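Local coordinates for conjugal transfer protein TRWB (Escherichia coli, PDB 1E9R), which couples DNA processing to transport in bacterial conjugation, probably as a hexameric, ring-helicase-like ATPase that moves the transferred DNA strand, at the interface of chains A and B. Sequence-based numbering; all coordinates share one arbitrary frame. Chains: chain A/B, Conjugal transfer protein TRWB.

Contact 1: the interface of chains A and B. Residues chain A 62, 316-317, 319-320; chain B 302, 332, 336.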
loop_
_atom_site.group_PDB
_atom_site.type_symbol
_atom_site.label_atom_id
_atom_site.label_comp_id
_atom_site.label_asym_id
_atom_site.label_seq_id
_atom_site.Cartn_x
_atom_site.Cartn_y
_atom_site.Cartn_z
ATOM N N THR A 62 -13.587 18.316 -17.922
ATOM C CA THR A 62 -14.879 18.979 -18.076
ATOM C C THR A 62 -14.753 20.128 -19.061
ATOM O O THR A 62 -13.751 20.844 -19.057
ATOM C CB THR A 62 -15.401 19.588 -16.742
ATOM O OG1 THR A 62 -15.220 18.660 -15.676
ATOM C CG2 THR A 62 -16.881 19.896 -16.848
ATOM N N GLN A 316 -14.283 11.571 -17.907
ATOM C CA GLN A 316 -13.623 12.825 -17.562
ATOM C C GLN A 316 -12.418 12.637 -16.661
ATOM O O GLN A 316 -11.459 13.404 -16.735
ATOM C CB GLN A 316 -14.595 13.802 -16.899
ATOM C CG GLN A 316 -14.827 13.557 -15.435
ATOM C CD GLN A 316 -15.332 14.795 -14.730
ATOM O OE1 GLN A 316 -16.293 15.426 -15.184
ATOM N NE2 GLN A 316 -14.685 15.161 -13.615
ATOM N N SER A 317 -12.470 11.620 -15.809
ATOM C CA SER A 317 -11.368 11.350 -14.899
ATOM C C SER A 317 -11.040 9.872 -14.828
ATOM O O SER A 317 -11.868 9.068 -14.414
ATOM C CB SER A 317 -11.694 11.857 -13.492
ATOM O OG SER A 317 -10.627 11.579 -12.599
ATOM N N SER A 319 -8.889 8.760 -12.900
ATOM C CA SER A 319 -8.712 8.605 -11.476
ATOM C C SER A 319 -10.031 8.222 -10.795
ATOM O O SER A 319 -10.043 7.428 -9.848
ATOM C CB SER A 319 -8.191 9.921 -10.918
ATOM O OG SER A 319 -8.183 9.900 -9.517
ATOM N N GLN A 320 -11.137 8.789 -11.281
ATOM C CA GLN A 320 -12.460 8.510 -10.734
ATOM C C GLN A 320 -12.897 7.092 -11.090
ATOM O O GLN A 320 -13.552 6.422 -10.303
ATOM C CB GLN A 320 -13.479 9.500 -11.284
ATOM C CG GLN A 320 -14.771 9.569 -10.481
ATOM C CD GLN A 320 -15.863 10.373 -11.181
ATOM O OE1 GLN A 320 -15.590 11.184 -12.077
ATOM N NE2 GLN A 320 -17.104 10.157 -10.770
ATOM N N THR B 302 -18.803 20.437 -12.323
ATOM C CA THR B 302 -18.960 19.785 -13.601
ATOM C C THR B 302 -20.271 20.034 -14.330
ATOM O O THR B 302 -20.299 20.087 -15.558
ATOM C CB THR B 302 -18.784 18.283 -13.379
ATOM O OG1 THR B 302 -17.390 18.007 -13.211
ATOM C CG2 THR B 302 -19.378 17.477 -14.526
ATOM N N THR B 332 -9.381 14.175 -9.058
ATOM C CA THR B 332 -10.539 14.446 -9.885
ATOM C C THR B 332 -11.105 15.816 -9.559
ATOM O O THR B 332 -11.562 16.538 -10.452
ATOM C CB THR B 332 -11.627 13.413 -9.646
ATOM O OG1 THR B 332 -11.100 12.111 -9.920
ATOM C CG2 THR B 332 -12.840 13.703 -10.537
ATOM N N SER B 336 -11.151 19.353 -11.832
ATOM C CA SER B 336 -12.434 19.945 -12.183
ATOM C C SER B 336 -12.347 21.461 -12.339
ATOM O O SER B 336 -13.285 22.096 -12.815
ATOM C CB SER B 336 -13.485 19.558 -11.150
ATOM O OG SER B 336 -13.693 18.157 -11.200
#
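The side chains of A:Ser317 and B:Thr332 meet hydroxyl to hydroxyl, OG to OG1 at 2.8 Å, in a hydrogen bond whose direction is not settled. A:Ser317 turns OG anti to its own backbone N (chi1 179°), and the same oxygen accepts from the amide N of A:Gln320 at 3.1 Å, in the first turn of helix 318-325. A:Ser317 thus caps the start of that helix, and this bond helps orient the hydroxyl that faces chain B. B:Thr332, on helix 327-334, suits the place because its two branches divide the work: OG1 takes the polar contact while methyl CG2 packs 3.7 Å from A:Ser317 CB. A:Gln316 crosses B:Thr332 at about a right angle and sends its extended amide on toward B:Thr302. There A:Thr62 OG1, B:Thr302 OG1 and the amide oxygen OE1 of A:Gln316 form a loose polar triangle of weak bonds, 3.3 Å between the two hydroxyls. Behind the front, B:Ser336 OG bonds back to B:Thr332 O at 2.8 Å, tying the helix end to the following loop. Since A:Thr62 belongs to the P-loop (Walker A motif), the patch sets the neighbouring subunit beside the nucleotide-binding loop and may help link nucleotide state to subunit packing.

Contact 2: the interface of chains A and B. Residues chain A 61, 345-348; chain B 334-335, 337-339.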
loop_
_atom_site.group_PDB
_atom_site.type_symbol
_atom_site.label_atom_id
_atom_site.label_comp_id
_atom_site.label_asym_id
_atom_site.label_seq_id
_atom_site.Cartn_x
_atom_site.Cartn_y
_atom_site.Cartn_z
ATOM N N ALA A 61 -11.197 16.277 -19.831
ATOM C CA ALA A 61 -11.669 17.027 -18.667
ATOM C C ALA A 61 -13.015 17.692 -18.946
ATOM O O ALA A 61 -13.524 17.646 -20.065
ATOM C CB ALA A 61 -10.645 18.085 -18.274
ATOM N N GLY A 345 -6.571 16.859 -20.591
ATOM C CA GLY A 345 -6.879 17.077 -19.194
ATOM C C GLY A 345 -6.758 18.559 -18.892
ATOM O O GLY A 345 -6.556 19.391 -19.790
ATOM N N SER A 346 -6.893 18.896 -17.619
ATOM C CA SER A 346 -6.793 20.273 -17.176
ATOM C C SER A 346 -5.324 20.485 -16.816
ATOM O O SER A 346 -4.626 19.510 -16.552
ATOM C CB SER A 346 -7.695 20.454 -15.951
ATOM O OG SER A 346 -7.594 21.756 -15.418
ATOM N N ARG A 347 -4.835 21.723 -16.808
ATOM C CA ARG A 347 -3.435 21.903 -16.451
ATOM C C ARG A 347 -3.220 21.686 -14.957
ATOM O O ARG A 347 -2.086 21.679 -14.470
ATOM C CB ARG A 347 -2.915 23.276 -16.892
ATOM C CG ARG A 347 -3.504 24.476 -16.210
ATOM C CD ARG A 347 -3.545 25.646 -17.205
ATOM N NE ARG A 347 -2.259 25.881 -17.873
ATOM C CZ ARG A 347 -2.130 26.369 -19.107
ATOM N NH1 ARG A 347 -3.207 26.673 -19.825
ATOM N NH2 ARG A 347 -0.920 26.559 -19.617
ATOM N N THR A 348 -4.321 21.488 -14.238
ATOM C CA THR A 348 -4.281 21.233 -12.798
ATOM C C THR A 348 -4.107 19.733 -12.555
ATOM O O THR A 348 -3.961 19.287 -11.407
ATOM C CB THR A 348 -5.593 21.669 -12.104
ATOM O OG1 THR A 348 -6.709 21.069 -12.772
ATOM C CG2 THR A 348 -5.741 23.169 -12.129
ATOM N N ARG B 334 -9.443 18.471 -8.184
ATOM C CA ARG B 334 -8.534 19.490 -8.677
ATOM C C ARG B 334 -8.648 19.580 -10.200
ATOM O O ARG B 334 -8.571 20.669 -10.773
ATOM C CB ARG B 334 -7.086 19.167 -8.293
ATOM C CG ARG B 334 -6.812 19.115 -6.796
ATOM C CD ARG B 334 -5.307 19.180 -6.505
ATOM N NE ARG B 334 -4.538 18.332 -7.418
ATOM C CZ ARG B 334 -4.374 17.022 -7.276
ATOM N NH1 ARG B 334 -4.892 16.402 -6.229
ATOM N NH2 ARG B 334 -3.670 16.336 -8.171
ATOM N N ALA B 335 -8.844 18.439 -10.851
ATOM C CA ALA B 335 -8.958 18.409 -12.299
ATOM C C ALA B 335 -10.265 19.036 -12.772
ATOM O O ALA B 335 -10.472 19.227 -13.973
ATOM C CB ALA B 335 -8.854 16.968 -12.796
ATOM N N PHE B 337 -11.220 22.031 -11.927
ATOM C CA PHE B 337 -10.981 23.455 -12.097
ATOM C C PHE B 337 -10.082 23.523 -13.342
ATOM O O PHE B 337 -9.032 22.876 -13.390
ATOM C CB PHE B 337 -10.228 24.036 -10.910
ATOM C CG PHE B 337 -10.988 23.997 -9.620
ATOM C CD1 PHE B 337 -11.200 22.798 -8.957
ATOM C CD2 PHE B 337 -11.454 25.175 -9.041
ATOM C CE1 PHE B 337 -11.854 22.776 -7.738
ATOM C CE2 PHE B 337 -12.106 25.155 -7.824
ATOM C CZ PHE B 337 -12.304 23.957 -7.174
ATOM N N ARG B 338 -10.493 24.299 -14.343
ATOM C CA ARG B 338 -9.736 24.414 -15.582
ATOM C C ARG B 338 -8.676 25.528 -15.621
ATOM O O ARG B 338 -7.748 25.472 -16.431
ATOM C CB ARG B 338 -10.709 24.557 -16.756
ATOM C CG ARG B 338 -11.637 23.359 -16.920
ATOM C CD ARG B 338 -10.829 22.097 -17.193
ATOM N NE ARG B 338 -9.949 22.297 -18.344
ATOM C CZ ARG B 338 -10.368 22.403 -19.604
ATOM N NH1 ARG B 338 -11.660 22.319 -19.894
ATOM N NH2 ARG B 338 -9.491 22.619 -20.573
ATOM N N SER B 339 -8.805 26.539 -14.768
ATOM C CA SER B 339 -7.812 27.610 -14.729
ATOM C C SER B 339 -7.045 27.474 -13.422
ATOM O O SER B 339 -7.620 27.130 -12.386
ATOM C CB SER B 339 -8.469 28.994 -14.815
ATOM O OG SER B 339 -8.935 29.280 -16.126
HETATM O O HOH W 1 -6.871 23.704 -18.222
#
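Small hydroxyl side chains of chain A, A:Ser346 and A:Thr348, meet backbone carbonyls of chain B in a polar, head-to-tail interface between like subunits, one that helps hold neighbours together in the hexameric assembly. Serine and threonine suit the place because a short hydroxyl can approach a main chain closely and both give and accept hydrogen bonds. A:Ser346 OG, anti to its backbone N (chi1 177°), donates to B:Phe337 O at 2.7 Å. A:Thr348 OG1 also donates to B:Phe337 O at 3.0 Å, nearly along the C=O axis, whereas A:Ser346 comes in at a C=O...donor angle of 134°. A:Thr348 OG1 donates to B:Arg334 O as well, at 2.8 Å, from above that carbonyl's plane. B:Phe337 O is thus within bonding distance of two hydroxyls, though A:Thr348 must divide its one hydrogen between this carbonyl and B:Arg334 O. B:Arg334 closes helix 327-334, whose carboxyl end would favour a hydroxyl donor. A:Ser346 OG and A:Thr348 OG1 are themselves hydrogen-bonded at 2.9 Å, so the contacts of this cluster must share or alternate. B:Arg338 bends at chi2 and chi3, bringing its aliphatic CD to 3.8 Å from A:Ser346 CB and placing the edge of its guanidinium beside the serine hydroxyl. A water completes the seam, linking the backbone N of A:Arg347 to the carbonyl oxygen B:Arg338 O, which it meets at 2.7 Å.

Contact 3: the interface of chains A and B. Residues chain A 12, 367, 385, 387, 389; chain B 386.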
loop_
_atom_site.group_PDB
_atom_site.type_symbol
_atom_site.label_atom_id
_atom_site.label_comp_id
_atom_site.label_asym_id
_atom_site.label_seq_id
_atom_site.Cartn_x
_atom_site.Cartn_y
_atom_site.Cartn_z
ATOM N N ALA A 12 10.038 19.311 -33.609
ATOM C CA ALA A 12 10.899 19.682 -34.722
ATOM C C ALA A 12 10.661 18.774 -35.936
ATOM O O ALA A 12 10.506 17.549 -35.800
ATOM C CB ALA A 12 12.359 19.604 -34.289
ATOM N N ARG A 367 16.618 12.923 -37.780
ATOM C CA ARG A 367 16.611 14.342 -38.116
ATOM C C ARG A 367 17.984 14.849 -38.531
ATOM O O ARG A 367 19.007 14.238 -38.218
ATOM C CB ARG A 367 16.119 15.163 -36.923
ATOM C CG ARG A 367 14.791 15.862 -37.149
ATOM C CD ARG A 367 14.531 16.885 -36.055
ATOM N NE ARG A 367 14.446 16.277 -34.735
ATOM C CZ ARG A 367 13.330 15.779 -34.215
ATOM N NH1 ARG A 367 12.192 15.818 -34.899
ATOM N NH2 ARG A 367 13.357 15.229 -33.012
ATOM N N GLU A 385 20.592 12.168 -36.699
ATOM C CA GLU A 385 20.380 11.742 -35.316
ATOM C C GLU A 385 19.080 10.956 -35.160
ATOM O O GLU A 385 18.043 11.345 -35.702
ATOM C CB GLU A 385 20.348 12.948 -34.376
ATOM C CG GLU A 385 19.162 13.860 -34.604
ATOM C CD GLU A 385 18.863 14.750 -33.408
ATOM O OE1 GLU A 385 19.621 14.699 -32.409
ATOM O OE2 GLU A 385 17.864 15.500 -33.470
ATOM N N VAL A 387 16.166 9.822 -32.791
ATOM C CA VAL A 387 15.563 10.280 -31.551
ATOM C C VAL A 387 14.173 9.720 -31.301
ATOM O O VAL A 387 13.367 9.585 -32.224
ATOM C CB VAL A 387 15.476 11.827 -31.527
ATOM C CG1 VAL A 387 14.680 12.297 -30.332
ATOM C CG2 VAL A 387 16.868 12.418 -31.471
ATOM N N GLU A 389 10.709 10.310 -29.144
ATOM C CA GLU A 389 10.002 11.406 -28.487
ATOM C C GLU A 389 8.488 11.234 -28.515
ATOM O O GLU A 389 7.947 10.470 -29.321
ATOM C CB GLU A 389 10.381 12.741 -29.133
ATOM C CG GLU A 389 10.665 12.631 -30.615
ATOM C CD GLU A 389 10.934 13.970 -31.267
ATOM O OE1 GLU A 389 11.703 14.774 -30.696
ATOM O OE2 GLU A 389 10.384 14.214 -32.358
ATOM N N ARG B 386 17.907 21.033 -29.789
ATOM C CA ARG B 386 16.502 20.893 -29.419
ATOM C C ARG B 386 16.479 20.423 -27.972
ATOM O O ARG B 386 17.071 19.405 -27.634
ATOM C CB ARG B 386 15.815 19.883 -30.331
ATOM C CG ARG B 386 14.417 19.508 -29.913
ATOM C CD ARG B 386 13.770 18.676 -31.002
ATOM N NE ARG B 386 14.710 17.733 -31.619
ATOM C CZ ARG B 386 15.249 16.679 -31.006
ATOM N NH1 ARG B 386 14.943 16.404 -29.739
ATOM N NH2 ARG B 386 16.092 15.891 -31.663
#
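The guanidinium groups of A:Arg367 and B:Arg386 approach tip to tip, their planes 62° apart, so they do not stack. One face of the A:Arg367 group is covered near its rim by the methyl CB of A:Ala12, while its edge meets the carboxylate of A:Glu389 and NH2 of B:Arg386. The B:Arg386 group has A:Glu389 OE1 over one face, toward the rim, and A:Glu385 OE2 in plane at its edge. The flanking glutamates probably offset the repulsion between the two arginines. Even so, the direct approach of the two arginine tips is modelled too tightly to be trusted in detail. A:Glu389 OE1 accepts from A:Arg367 NH2 at 2.9 Å, and forms a longer salt bridge to B:Arg386 NH1 at 3.8 Å. A:Glu385 OE2 similarly serves both arginines, 3.7 Å from A:Arg367 NE. Arginine suits position 386 because its long chain, with CG anti to the backbone N (chi1 171°) and a bend at chi3, spans the gap from strand 384-390 of chain B to the matching strand of chain A. On the way its CD rests against A:Ala12 CB at 3.7 Å, and the tip meets A:Val387 CG2. Across the interface B:Arg386 NH2 donates to A:Glu385 OE2 from its syn side, tilted from the carboxylate plane, in a bond 2.6 Å long but bent to 124° at the hydrogen.

Contact 1 and contact 2 are neighbours, their C-alpha centres about 8 Å apart, and contact 3 lies about 34 Å from contact 1 and 30 Å from contact 2. The first two share the P-loop of chain A, through its adjacent residues A:Ala61 and A:Thr62, and helix 327-334 of chain B with the loop after it. They therefore look like parts of one seam beside the nucleotide-binding loop. Contact 3 instead uses strand 384-390 from both chains, in unequal roles. Two separated regions of contact may limit rocking between neighbours, and repetition of this head-to-tail pairing is consistent with a ring of six.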